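Local coordinates for protein ABC-type amino acid transport system, periplasmic component (Caldanaerobacter subterraneus subsp. tengcongensis MB4, PDB 4YMX) that binds arginine as the substrate-binding component of an amino acid ABC transporter, holding it in a cleft between two lobes, at residues 50-55 against 255-260; 63-68 against 121-126; 94-99 against 114-119; 156-161 against 169-174; 180-183 against 189-192. All coordinates share one frame; numbering follows the deposited sequence.

Contact 1. Residues 50-55 against 255-260; sequences FEFHKV and DKWFKQ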
# COMPACT_ATOMS: atom_id res chain seq x y z
N PHE A 50 -3.35 0.06 -6.27
CA PHE A 50 -4.27 -0.20 -5.16
C PHE A 50 -5.20 0.96 -4.90
O PHE A 50 -6.41 0.78 -4.77
CB PHE A 50 -3.49 -0.56 -3.89
CG PHE A 50 -2.71 -1.83 -4.01
CD1 PHE A 50 -3.28 -3.05 -3.67
CD2 PHE A 50 -1.42 -1.82 -4.52
CE1 PHE A 50 -2.58 -4.23 -3.81
CE2 PHE A 50 -0.71 -3.02 -4.67
CZ PHE A 50 -1.29 -4.22 -4.31
N GLU A 51 -4.63 2.15 -4.79
CA GLU A 51 -5.41 3.37 -4.64
C GLU A 51 -4.59 4.54 -5.14
O GLU A 51 -3.42 4.70 -4.78
CB GLU A 51 -5.82 3.62 -3.18
CG GLU A 51 -4.67 3.50 -2.20
CD GLU A 51 -4.59 2.12 -1.61
OE1 GLU A 51 -5.64 1.44 -1.59
OE2 GLU A 51 -3.50 1.73 -1.16
N PHE A 52 -5.21 5.34 -6.00
CA PHE A 52 -4.56 6.51 -6.54
C PHE A 52 -5.59 7.47 -7.10
O PHE A 52 -6.75 7.10 -7.29
CB PHE A 52 -3.54 6.11 -7.63
CG PHE A 52 -4.15 5.43 -8.83
CD1 PHE A 52 -4.41 6.16 -9.98
CD2 PHE A 52 -4.44 4.07 -8.82
CE1 PHE A 52 -4.96 5.54 -11.11
CE2 PHE A 52 -4.99 3.45 -9.94
CZ PHE A 52 -5.25 4.20 -11.09
N HIS A 53 -5.18 8.71 -7.34
CA HIS A 53 -6.05 9.69 -7.96
C HIS A 53 -5.95 9.63 -9.47
O HIS A 53 -4.88 9.84 -10.05
CB HIS A 53 -5.72 11.10 -7.46
CG HIS A 53 -6.14 11.35 -6.05
ND1 HIS A 53 -7.29 12.03 -5.73
CD2 HIS A 53 -5.58 10.98 -4.87
CE1 HIS A 53 -7.42 12.09 -4.42
NE2 HIS A 53 -6.39 11.45 -3.87
N LYS A 54 -7.07 9.30 -10.10
CA LYS A 54 -7.19 9.36 -11.55
C LYS A 54 -7.85 10.69 -11.86
O LYS A 54 -9.02 10.92 -11.53
CB LYS A 54 -8.04 8.20 -12.06
CG LYS A 54 -8.21 8.16 -13.57
CD LYS A 54 -9.04 6.95 -13.99
CE LYS A 54 -9.20 6.89 -15.49
NZ LYS A 54 -10.33 6.01 -15.89
N VAL A 55 -7.06 11.58 -12.45
CA VAL A 55 -7.49 12.96 -12.69
C VAL A 55 -7.54 13.21 -14.18
O VAL A 55 -6.51 13.42 -14.83
CB VAL A 55 -6.52 13.96 -12.04
CG1 VAL A 55 -7.03 15.38 -12.22
CG2 VAL A 55 -6.33 13.63 -10.56
N ASP A 255 -7.25 -9.05 -13.00
CA ASP A 255 -6.88 -8.85 -14.41
C ASP A 255 -6.83 -7.38 -14.77
O ASP A 255 -5.91 -6.91 -15.43
CB ASP A 255 -7.89 -9.55 -15.32
CG ASP A 255 -7.52 -10.98 -15.59
OD1 ASP A 255 -6.42 -11.39 -15.17
OD2 ASP A 255 -8.33 -11.68 -16.24
N LYS A 256 -7.83 -6.65 -14.30
CA LYS A 256 -8.01 -5.24 -14.60
C LYS A 256 -6.87 -4.37 -14.05
O LYS A 256 -6.41 -3.45 -14.72
CB LYS A 256 -9.36 -4.79 -14.03
CG LYS A 256 -9.67 -3.30 -14.02
CD LYS A 256 -10.90 -3.05 -13.14
CE LYS A 256 -11.32 -1.59 -13.12
NZ LYS A 256 -12.43 -1.39 -12.14
N TRP A 257 -6.40 -4.70 -12.85
CA TRP A 257 -5.41 -3.85 -12.17
C TRP A 257 -3.98 -4.36 -12.25
O TRP A 257 -3.04 -3.56 -12.21
CB TRP A 257 -5.80 -3.63 -10.71
CG TRP A 257 -7.07 -2.86 -10.56
CD1 TRP A 257 -8.27 -3.33 -10.11
CD2 TRP A 257 -7.29 -1.48 -10.90
NE1 TRP A 257 -9.21 -2.34 -10.13
CE2 TRP A 257 -8.63 -1.18 -10.61
CE3 TRP A 257 -6.47 -0.46 -11.41
CZ2 TRP A 257 -9.19 0.08 -10.83
CZ3 TRP A 257 -7.01 0.79 -11.61
CH2 TRP A 257 -8.36 1.05 -11.32
N PHE A 258 -3.79 -5.67 -12.32
CA PHE A 258 -2.45 -6.25 -12.19
C PHE A 258 -1.93 -6.99 -13.41
O PHE A 258 -0.77 -7.40 -13.43
CB PHE A 258 -2.39 -7.20 -10.99
CG PHE A 258 -2.74 -6.55 -9.68
CD1 PHE A 258 -1.87 -5.66 -9.08
CD2 PHE A 258 -3.93 -6.85 -9.05
CE1 PHE A 258 -2.18 -5.07 -7.87
CE2 PHE A 258 -4.26 -6.25 -7.84
CZ PHE A 258 -3.38 -5.36 -7.25
N LYS A 259 -2.77 -7.19 -14.42
CA LYS A 259 -2.36 -8.00 -15.55
C LYS A 259 -2.24 -7.19 -16.84
O LYS A 259 -2.35 -7.74 -17.94
CB LYS A 259 -3.31 -9.18 -15.76
CG LYS A 259 -3.35 -10.15 -14.58
CD LYS A 259 -2.00 -10.83 -14.38
CE LYS A 259 -2.05 -11.84 -13.25
NZ LYS A 259 -3.27 -12.69 -13.37
N GLN A 260 -2.00 -5.90 -16.69
CA GLN A 260 -1.82 -5.01 -17.83
C GLN A 260 -0.35 -4.79 -18.14
O GLN A 260 0.52 -5.08 -17.33
CB GLN A 260 -2.51 -3.67 -17.56
CG GLN A 260 -3.99 -3.80 -17.28
CD GLN A 260 -4.72 -4.55 -18.38
OE1 GLN A 260 -4.62 -4.18 -19.55
NE2 GLN A 260 -5.46 -5.59 -18.01

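Contact 2. Residues 63-68 against 121-126; sequences VGFDID and DLYYDS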
# COMPACT_ATOMS: atom_id res chain seq x y z
N VAL A 63 -9.32 5.75 -7.26
CA VAL A 63 -9.62 4.47 -7.89
C VAL A 63 -8.53 3.45 -7.59
O VAL A 63 -7.46 3.79 -7.09
CB VAL A 63 -9.75 4.61 -9.42
CG1 VAL A 63 -10.87 5.59 -9.79
CG2 VAL A 63 -8.44 5.07 -10.03
N GLY A 64 -8.80 2.19 -7.92
CA GLY A 64 -7.82 1.13 -7.78
C GLY A 64 -8.43 -0.15 -7.27
O GLY A 64 -9.62 -0.22 -6.98
N PHE A 65 -7.59 -1.17 -7.16
CA PHE A 65 -8.00 -2.49 -6.68
C PHE A 65 -8.66 -2.39 -5.30
O PHE A 65 -9.72 -2.98 -5.07
CB PHE A 65 -6.76 -3.38 -6.63
CG PHE A 65 -7.02 -4.81 -6.26
CD1 PHE A 65 -7.87 -5.61 -7.01
CD2 PHE A 65 -6.33 -5.38 -5.20
CE1 PHE A 65 -8.07 -6.94 -6.67
CE2 PHE A 65 -6.52 -6.71 -4.86
CZ PHE A 65 -7.39 -7.49 -5.60
N ASP A 66 -8.05 -1.63 -4.40
CA ASP A 66 -8.61 -1.49 -3.06
C ASP A 66 -9.95 -0.77 -3.07
O ASP A 66 -10.81 -1.05 -2.23
CB ASP A 66 -7.66 -0.75 -2.12
CG ASP A 66 -6.49 -1.61 -1.66
OD1 ASP A 66 -6.49 -2.83 -1.89
OD2 ASP A 66 -5.59 -1.06 -1.00
N ILE A 67 -10.11 0.16 -4.00
CA ILE A 67 -11.38 0.88 -4.11
C ILE A 67 -12.49 -0.03 -4.65
O ILE A 67 -13.63 0.03 -4.18
CB ILE A 67 -11.27 2.13 -4.99
CG1 ILE A 67 -10.10 3.01 -4.52
CG2 ILE A 67 -12.58 2.91 -4.98
CD1 ILE A 67 -10.07 3.31 -3.05
N ASP A 68 -12.16 -0.88 -5.61
CA ASP A 68 -13.14 -1.85 -6.09
C ASP A 68 -13.58 -2.78 -4.96
O ASP A 68 -14.77 -3.10 -4.84
CB ASP A 68 -12.61 -2.63 -7.28
CG ASP A 68 -12.48 -1.78 -8.52
OD1 ASP A 68 -12.97 -0.63 -8.54
OD2 ASP A 68 -11.87 -2.27 -9.50
N ASP A 121 -8.97 -11.50 6.36
CA ASP A 121 -8.14 -12.42 5.61
C ASP A 121 -7.35 -11.64 4.56
O ASP A 121 -7.78 -10.56 4.12
CB ASP A 121 -9.02 -13.46 4.91
CG ASP A 121 -9.75 -14.36 5.89
OD1 ASP A 121 -9.13 -14.79 6.88
OD2 ASP A 121 -10.94 -14.66 5.65
N LEU A 122 -6.20 -12.16 4.17
CA LEU A 122 -5.42 -11.54 3.10
C LEU A 122 -6.21 -11.53 1.79
O LEU A 122 -6.93 -12.50 1.48
CB LEU A 122 -4.10 -12.28 2.88
CG LEU A 122 -3.05 -12.21 3.99
CD1 LEU A 122 -1.95 -13.20 3.69
CD2 LEU A 122 -2.49 -10.81 4.10
N TYR A 123 -6.09 -10.45 1.03
CA TYR A 123 -6.75 -10.39 -0.28
C TYR A 123 -5.75 -10.21 -1.44
O TYR A 123 -6.15 -10.23 -2.61
CB TYR A 123 -7.83 -9.30 -0.32
CG TYR A 123 -7.29 -7.90 -0.15
CD1 TYR A 123 -6.71 -7.23 -1.22
CD2 TYR A 123 -7.37 -7.25 1.08
CE1 TYR A 123 -6.20 -5.95 -1.06
CE2 TYR A 123 -6.87 -5.96 1.23
CZ TYR A 123 -6.29 -5.32 0.15
OH TYR A 123 -5.78 -4.06 0.30
N TYR A 124 -4.47 -10.02 -1.12
CA TYR A 124 -3.44 -9.98 -2.15
C TYR A 124 -2.07 -10.17 -1.53
O TYR A 124 -1.86 -9.81 -0.38
CB TYR A 124 -3.50 -8.66 -2.95
CG TYR A 124 -3.03 -8.82 -4.38
CD1 TYR A 124 -3.70 -9.64 -5.26
CD2 TYR A 124 -1.91 -8.15 -4.84
CE1 TYR A 124 -3.28 -9.80 -6.57
CE2 TYR A 124 -1.47 -8.30 -6.15
CZ TYR A 124 -2.16 -9.13 -7.01
OH TYR A 124 -1.75 -9.30 -8.32
N ASP A 125 -1.13 -10.74 -2.27
CA ASP A 125 0.22 -10.92 -1.77
C ASP A 125 0.99 -9.62 -2.03
O ASP A 125 0.51 -8.72 -2.73
CB ASP A 125 0.87 -12.12 -2.46
CG ASP A 125 2.17 -12.56 -1.80
OD1 ASP A 125 2.43 -12.17 -0.64
OD2 ASP A 125 2.93 -13.31 -2.45
N SER A 126 2.18 -9.49 -1.46
CA SER A 126 3.05 -8.37 -1.82
C SER A 126 4.51 -8.73 -1.57
O SER A 126 4.83 -9.69 -0.85
CB SER A 126 2.68 -7.09 -1.05
OG SER A 126 2.88 -7.24 0.34

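Contact 3. Residues 94-99 against 114-119; sequences ALQAGR and KKSVDF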
# COMPACT_ATOMS: atom_id res chain seq x y z
N ALA A 94 -6.51 6.93 12.81
CA ALA A 94 -7.86 7.34 12.42
C ALA A 94 -8.88 6.24 12.72
O ALA A 94 -9.99 6.51 13.17
CB ALA A 94 -7.89 7.74 10.95
N LEU A 95 -8.49 4.99 12.47
CA LEU A 95 -9.36 3.86 12.70
C LEU A 95 -9.61 3.67 14.19
O LEU A 95 -10.75 3.43 14.62
CB LEU A 95 -8.73 2.62 12.07
CG LEU A 95 -9.52 1.32 12.00
CD1 LEU A 95 -10.83 1.52 11.26
CD2 LEU A 95 -8.66 0.25 11.32
N GLN A 96 -8.56 3.82 14.99
CA GLN A 96 -8.67 3.71 16.45
C GLN A 96 -9.58 4.79 17.02
O GLN A 96 -10.32 4.55 17.98
CB GLN A 96 -7.30 3.82 17.11
CG GLN A 96 -6.37 2.66 16.84
CD GLN A 96 -5.00 2.89 17.45
OE1 GLN A 96 -4.24 3.75 17.00
NE2 GLN A 96 -4.69 2.13 18.50
N ALA A 97 -9.52 5.98 16.42
CA ALA A 97 -10.32 7.12 16.87
C ALA A 97 -11.75 7.10 16.35
O ALA A 97 -12.56 7.94 16.75
CB ALA A 97 -9.63 8.42 16.48
N GLY A 98 -12.06 6.16 15.45
CA GLY A 98 -13.39 6.11 14.87
C GLY A 98 -13.65 7.13 13.78
O GLY A 98 -14.80 7.35 13.40
N ARG A 99 -12.59 7.76 13.28
CA ARG A 99 -12.72 8.73 12.20
C ARG A 99 -12.96 8.05 10.85
O ARG A 99 -13.44 8.68 9.91
CB ARG A 99 -11.49 9.64 12.12
CG ARG A 99 -11.31 10.54 13.35
CD ARG A 99 -10.32 11.67 13.07
NE ARG A 99 -8.96 11.18 12.90
CZ ARG A 99 -8.09 11.03 13.89
NH1 ARG A 99 -8.43 11.34 15.13
NH2 ARG A 99 -6.87 10.57 13.64
N LYS A 114 -1.75 -5.89 14.72
CA LYS A 114 -2.85 -6.69 15.26
C LYS A 114 -3.13 -6.41 16.74
O LYS A 114 -4.21 -6.71 17.24
CB LYS A 114 -2.59 -8.18 15.04
CG LYS A 114 -2.79 -8.64 13.61
CD LYS A 114 -2.38 -10.10 13.46
CE LYS A 114 -2.65 -10.62 12.06
NZ LYS A 114 -2.23 -12.04 11.92
N LYS A 115 -2.16 -5.83 17.43
CA LYS A 115 -2.37 -5.44 18.83
C LYS A 115 -3.34 -4.27 18.91
O LYS A 115 -4.00 -4.07 19.94
CB LYS A 115 -1.06 -5.05 19.50
CG LYS A 115 0.02 -6.12 19.47
CD LYS A 115 1.31 -5.59 20.09
CE LYS A 115 2.29 -6.71 20.38
NZ LYS A 115 3.57 -6.19 20.95
N SER A 116 -3.43 -3.50 17.83
CA SER A 116 -4.18 -2.24 17.84
C SER A 116 -5.49 -2.28 17.06
O SER A 116 -6.48 -1.67 17.47
CB SER A 116 -3.30 -1.11 17.29
OG SER A 116 -2.17 -0.89 18.12
N VAL A 117 -5.49 -2.99 15.93
CA VAL A 117 -6.67 -3.10 15.07
C VAL A 117 -6.86 -4.56 14.65
O VAL A 117 -5.98 -5.40 14.87
CB VAL A 117 -6.57 -2.19 13.82
CG1 VAL A 117 -6.43 -0.73 14.23
CG2 VAL A 117 -5.40 -2.63 12.93
N ASP A 118 -8.01 -4.87 14.05
CA ASP A 118 -8.27 -6.22 13.57
C ASP A 118 -8.17 -6.27 12.05
O ASP A 118 -8.57 -5.33 11.36
CB ASP A 118 -9.66 -6.70 14.00
CG ASP A 118 -9.75 -6.98 15.48
OD1 ASP A 118 -8.71 -7.26 16.11
OD2 ASP A 118 -10.88 -6.94 16.02
N PHE A 119 -7.66 -7.38 11.53
CA PHE A 119 -7.48 -7.53 10.08
C PHE A 119 -8.31 -8.65 9.49
O PHE A 119 -8.53 -9.70 10.10
CB PHE A 119 -6.01 -7.78 9.73
CG PHE A 119 -5.14 -6.57 9.87
CD1 PHE A 119 -5.01 -5.67 8.82
CD2 PHE A 119 -4.46 -6.33 11.05
CE1 PHE A 119 -4.20 -4.54 8.95
CE2 PHE A 119 -3.65 -5.21 11.19
CZ PHE A 119 -3.53 -4.31 10.14
O HOH W 1 -6.52 0.28 19.55

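Contact 4. Residues 156-161 against 169-174; sequences TSEEAA and LKQLNR. With ARG (arginine), chain C.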
# COMPACT_ATOMS: atom_id res chain seq x y z
N THR A 156 5.91 -1.27 6.45
CA THR A 156 6.84 -2.40 6.44
C THR A 156 8.06 -2.10 5.57
O THR A 156 9.14 -2.65 5.80
CB THR A 156 6.16 -3.66 5.94
OG1 THR A 156 5.59 -3.40 4.65
CG2 THR A 156 5.06 -4.09 6.91
N SER A 157 7.90 -1.24 4.57
CA SER A 157 9.04 -0.82 3.75
C SER A 157 10.05 -0.09 4.62
O SER A 157 11.25 -0.35 4.54
CB SER A 157 8.56 0.08 2.61
OG SER A 157 7.58 -0.58 1.82
N GLU A 158 9.56 0.80 5.47
CA GLU A 158 10.42 1.48 6.44
C GLU A 158 11.07 0.49 7.41
O GLU A 158 12.27 0.59 7.69
CB GLU A 158 9.60 2.53 7.19
CG GLU A 158 10.34 3.21 8.35
CD GLU A 158 9.48 4.25 9.00
OE1 GLU A 158 8.38 3.89 9.49
OE2 GLU A 158 9.87 5.43 9.01
N GLU A 159 10.29 -0.46 7.91
CA GLU A 159 10.83 -1.52 8.77
C GLU A 159 11.98 -2.27 8.10
O GLU A 159 13.01 -2.56 8.73
CB GLU A 159 9.71 -2.50 9.12
CG GLU A 159 10.13 -3.63 10.02
CD GLU A 159 9.00 -4.60 10.30
OE1 GLU A 159 7.82 -4.18 10.25
OE2 GLU A 159 9.29 -5.79 10.55
N ALA A 160 11.82 -2.56 6.81
CA ALA A 160 12.84 -3.28 6.06
C ALA A 160 14.11 -2.44 5.93
O ALA A 160 15.23 -2.93 6.16
CB ALA A 160 12.31 -3.68 4.69
N ALA A 161 13.94 -1.17 5.59
CA ALA A 161 15.10 -0.29 5.39
C ALA A 161 15.87 -0.04 6.67
O ALA A 161 17.10 0.14 6.63
CB ALA A 161 14.66 1.03 4.76
N LEU A 169 18.01 6.91 6.79
CA LEU A 169 16.61 6.90 6.42
C LEU A 169 16.15 8.29 5.99
O LEU A 169 16.43 9.28 6.66
CB LEU A 169 15.73 6.44 7.58
CG LEU A 169 15.56 4.96 7.90
CD1 LEU A 169 14.36 4.79 8.81
CD2 LEU A 169 15.39 4.13 6.63
N LYS A 170 15.44 8.35 4.87
CA LYS A 170 14.72 9.56 4.48
C LYS A 170 13.24 9.22 4.53
O LYS A 170 12.74 8.42 3.72
CB LYS A 170 15.13 10.03 3.09
CG LYS A 170 14.59 11.43 2.74
CD LYS A 170 15.06 11.88 1.37
CE LYS A 170 14.75 13.36 1.13
NZ LYS A 170 13.29 13.66 1.19
N GLN A 171 12.53 9.81 5.49
CA GLN A 171 11.17 9.41 5.81
C GLN A 171 10.15 10.35 5.21
O GLN A 171 10.18 11.56 5.45
CB GLN A 171 11.01 9.33 7.33
CG GLN A 171 11.83 8.20 7.93
CD GLN A 171 12.02 8.31 9.42
OE1 GLN A 171 12.75 9.19 9.90
NE2 GLN A 171 11.38 7.42 10.17
N LEU A 172 9.23 9.79 4.42
CA LEU A 172 8.23 10.59 3.71
C LEU A 172 6.80 10.19 4.10
O LEU A 172 6.51 9.02 4.35
CB LEU A 172 8.39 10.41 2.19
CG LEU A 172 9.55 11.12 1.48
CD1 LEU A 172 9.53 12.63 1.73
CD2 LEU A 172 10.91 10.52 1.85
N ASN A 173 5.90 11.17 4.11
CA ASN A 173 4.49 10.89 4.30
C ASN A 173 3.89 10.09 3.15
O ASN A 173 3.12 9.16 3.37
CB ASN A 173 3.70 12.18 4.47
CG ASN A 173 4.00 12.88 5.77
OD1 ASN A 173 4.38 12.24 6.75
ND2 ASN A 173 3.82 14.19 5.79
N ARG A 174 4.24 10.48 1.92
CA ARG A 174 3.62 9.94 0.71
C ARG A 174 4.65 9.37 -0.25
O ARG A 174 5.74 9.93 -0.44
CB ARG A 174 2.81 11.03 0.00
CG ARG A 174 1.72 11.64 0.86
CD ARG A 174 0.51 10.73 0.92
NE ARG A 174 -0.38 10.94 -0.23
CZ ARG A 174 -1.67 10.64 -0.25
NH1 ARG A 174 -2.26 10.11 0.81
NH2 ARG A 174 -2.39 10.88 -1.33
N ARG C . 2.28 -2.79 2.65
CA ARG C . 3.05 -1.74 3.37
C ARG C . 2.55 -1.60 4.80
O ARG C . 1.54 -2.19 5.17
CB ARG C . 2.94 -0.40 2.64
CG ARG C . 1.51 0.05 2.40
CD ARG C . 1.46 1.50 1.93
NE ARG C . 0.15 1.82 1.39
CZ ARG C . -0.19 3.01 0.91
NH1 ARG C . 0.67 4.01 0.89
NH2 ARG C . -1.41 3.19 0.44
OXT ARG C . 3.16 -0.89 5.60

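Contact 5. Residues 180-183 against 189-192; sequences MDLQ and AIVV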
# COMPACT_ATOMS: atom_id res chain seq x y z
N MET A 180 10.00 11.38 -6.27
CA MET A 180 10.58 12.67 -6.60
C MET A 180 11.99 12.80 -6.02
O MET A 180 12.90 13.32 -6.68
CB MET A 180 9.67 13.81 -6.12
CG MET A 180 8.38 13.92 -6.92
SD MET A 180 7.11 14.88 -6.06
CE MET A 180 7.89 16.49 -6.00
N ASP A 181 12.19 12.28 -4.81
CA ASP A 181 13.51 12.28 -4.18
C ASP A 181 14.52 11.53 -5.03
O ASP A 181 15.63 12.01 -5.29
CB ASP A 181 13.46 11.62 -2.80
CG ASP A 181 12.85 12.50 -1.75
OD1 ASP A 181 12.80 13.74 -1.93
OD2 ASP A 181 12.44 11.94 -0.70
N LEU A 182 14.16 10.32 -5.45
CA LEU A 182 15.07 9.51 -6.24
C LEU A 182 15.37 10.17 -7.58
O LEU A 182 16.53 10.24 -8.01
CB LEU A 182 14.52 8.09 -6.43
CG LEU A 182 15.47 7.12 -7.13
CD1 LEU A 182 16.76 6.91 -6.34
CD2 LEU A 182 14.78 5.79 -7.40
N GLN A 183 14.34 10.72 -8.22
CA GLN A 183 14.52 11.39 -9.50
C GLN A 183 15.49 12.55 -9.38
O GLN A 183 16.33 12.78 -10.27
CB GLN A 183 13.17 11.87 -10.06
CG GLN A 183 13.27 12.51 -11.44
CD GLN A 183 13.86 11.58 -12.48
OE1 GLN A 183 13.69 10.37 -12.41
NE2 GLN A 183 14.58 12.15 -13.44
N ALA A 189 18.15 5.29 -3.04
CA ALA A 189 17.24 4.19 -3.36
C ALA A 189 15.92 4.39 -2.64
O ALA A 189 15.84 5.17 -1.69
CB ALA A 189 17.86 2.86 -2.94
N ILE A 190 14.89 3.70 -3.12
CA ILE A 190 13.60 3.65 -2.46
C ILE A 190 13.30 2.20 -2.09
O ILE A 190 13.63 1.29 -2.85
CB ILE A 190 12.48 4.11 -3.41
CG1 ILE A 190 12.74 5.52 -3.94
CG2 ILE A 190 11.11 4.02 -2.74
CD1 ILE A 190 11.81 5.89 -5.10
N VAL A 191 12.67 1.96 -0.95
CA VAL A 191 12.11 0.64 -0.67
C VAL A 191 10.59 0.74 -0.72
O VAL A 191 10.00 1.57 -0.03
CB VAL A 191 12.55 0.07 0.70
CG1 VAL A 191 11.86 -1.26 0.97
CG2 VAL A 191 14.06 -0.09 0.74
N VAL A 192 9.96 -0.09 -1.54
CA VAL A 192 8.53 0.00 -1.80
C VAL A 192 8.07 -1.30 -2.42
O VAL A 192 8.90 -2.08 -2.89
CB VAL A 192 8.22 1.23 -2.71
CG1 VAL A 192 8.70 0.98 -4.14
CG2 VAL A 192 6.73 1.59 -2.70

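Contact 1. Residues 50-55 against 255-260
F258 brings CZ over one face of the F50 ring, while F50 CE1 meets F258 at its edge, 3.7 Å from CZ. The two planes stand 58° apart, an oblique pairing with ring centres 5.3 Å apart. In the second pair W257 CZ3 lies at the edge of the F52 ring, near its plane and 3.7 Å from CE2. One face of the W257 indole carries the aliphatic chain of K256, whose CD sits 3.4 Å above it. F52 can reach the indole because its CG is placed between the backbone N and the carbonyl carbon (chi1 63°). F50 and E51 both face F47 in a classic beta bulge, from which E51 goes on to hydrogen-bond the bound arginine. Were F50 cut back to an alanine, F258 CZ would probably lose the ring face it lies over, and a gap would open beside F65, which the F50 ring also touches. Farther round, F258 stacks on Y124 and meets F65 edge-to-face, while W257 NE1 is hydrogen-bonded to D68. No hydrogen bond crosses between 50-55 and 255-260, where the contact rests on aromatic surfaces; the polar ties of W257 and K256 go to D68 instead.

Contact 2. Residues 63-68 against 121-126
F65 packs closely against Y123 and more loosely against Y124. Its CE2 stands 3.7 Å from Y123 CD1, near the plane of that ring, with the two side chains sliding past each other in opposite directions. Setting CG opposite the backbone N (chi1 -175°) sends the F65 ring toward 121-126. Alongside it the D66 carboxylate is turned almost perpendicular to the Y123 ring, and Y123 OH lies 2.6 Å from D66 OD1, a weak hydrogen bond whose proton is not assigned for certain. The other oxygen, OD2, accepts the backbone N-H of G106. Both residues sit in the first turn of helix 65-77, just after G64 at the N-cap; a CB on G64 would collide with the carbonyl oxygen of V63. Their partners end strand 117-124, immediately before the chain crosses to the second lobe of this periplasmic binding fold. On the looser side the pair with Y124 is T-shaped: the edge of F65 faces the Y124 ring, with centroids 5.4 Å apart and planes at 63°. Here F65 CE2 comes no nearer than 4.1 Å to Y124 CB, and the chain beyond turns to the surface at D125, although Y250 also touches the Y124 side chain.

Contact 3. Residues 94-99 against 114-119
L95 and V117 make the apolar part of this contact, with L95 CD2 lying 3.8 Å from V117 CG1 where the two branched side chains cross at a slant. Next to them Q96 reaches toward S116, its NE2 passing 3.7 Å from S116 CB. The polar link between these two is indirect: Q96 NE2 donates to a water 2.8 Å away, and that water in turn donates to S116 O at 2.9 Å. A backbone carbonyl and a side-chain amide are thus joined through one solvent molecule at the exposed margin, while L95 and V117 are buried. Torsions explain the reach. L95 has CG trans to its backbone N (chi1 -172°), which turns the branch toward the strand, and Q96 is extended beyond CG (chi2 176°). In the next shell L95 also touches A225 and V100. The helix carrying it closes in a Schellman motif: G98 takes a positive phi of 78°, R99 N bonds A94 O at 2.9 Å, and G98 N bonds L95 O at 3.1 Å. On the other side D118 pairs with V226 through the backbone, and its OD2 accepts from G229 N. A helix is thereby laid against the edge strand 117-124 of a mixed five-stranded sheet with order 2-1-3-5-4, the topology of a type II periplasmic binding protein lobe.

Contact 4. Residues 156-161 against 169-174
In the beta-alpha-beta unit formed by 148-152, 156-161 and 168-172, E158 of the helix bonds Q171 of the last strand. The bond from Q171 NE2 to E158 OE2 is 2.8 Å long and nearly straight (176°). It lies in the amide plane but reaches the oxygen on its anti side, 30° out of the carboxylate plane. E158 gets there by a fully extended chain, with CG opposite the backbone N (chi1 173°), and its OE1 is held by G154 N. Helix 156-161 runs antiparallel to strand segment 169-172, the axes 10.1 Å apart, as is usual for the helix of a beta-alpha-beta crossover. A161 CB meets L169 CD2 at 3.7 Å, but this contact holds for one of two conformers of L169 and is therefore less certain. At the opposite end of the helix T156 N donates to OXT of the bound arginine at 2.9 Å, where the positive end of the helix dipole may help to hold the carboxylate.

Contact 5. Residues 180-183 against 189-192
Just ahead of L182, which meets A189 and I190 across this contact, the D181 carboxylate is gripped at both oxygens: OD2 by K170 NZ and OD1 by R186 NE, both in salt bridges. The contact with 189-192 itself is apolar and rests on L182. Its CB lies 3.7 Å from I190 CD1, and its CD2 approaches the same methyl at 3.8 Å, so the end of I190 is pressed against one flank of the leucine. The other branch, CD1, goes to the backbone of A189, 3.9 Å from its N. With CG lying trans to the backbone N (chi1 -174°), L182 directs both methyls at the strand. I190 answers with an extended CG1-CD1 arm (chi2 168°), and the two side chains meet at an angle. Replacing L182 with an alanine would probably take away the CD2 contact of the I190 methyl, leaving CB alone beside it, and open a gap over the A189 backbone. All three residues are buried. Strand 189-193 runs inside its sheet, bonded through A189 to A150 of strand 148-152 and through I190 to V131 of strand 128-133; helix 175-183 lies across this surface, with L182 also touching V131 and I190 reaching back to E178 and F179.

Contacts 1 and 2 form one continuous aromatic region, their centres 10 Å apart. They also meet at E51 OE1 and D66 OD2, only 2.6 Å apart, which suggests that a proton may be shared there; the D66 side chain is about 6 Å from the bound arginine. Contact 3 uses the same strand 117-124 as contact 2, its centre about 18 Å from that of contact 2. In the other lobe contacts 4 and 5 adjoin, again with centres 10 Å apart, and S157 CB packs 3.4 Å from V191 O. The ligand bridges the lobes, its guanidinium end at contact 1 and its carboxylate at contact 4, whose centres are 23 Å apart.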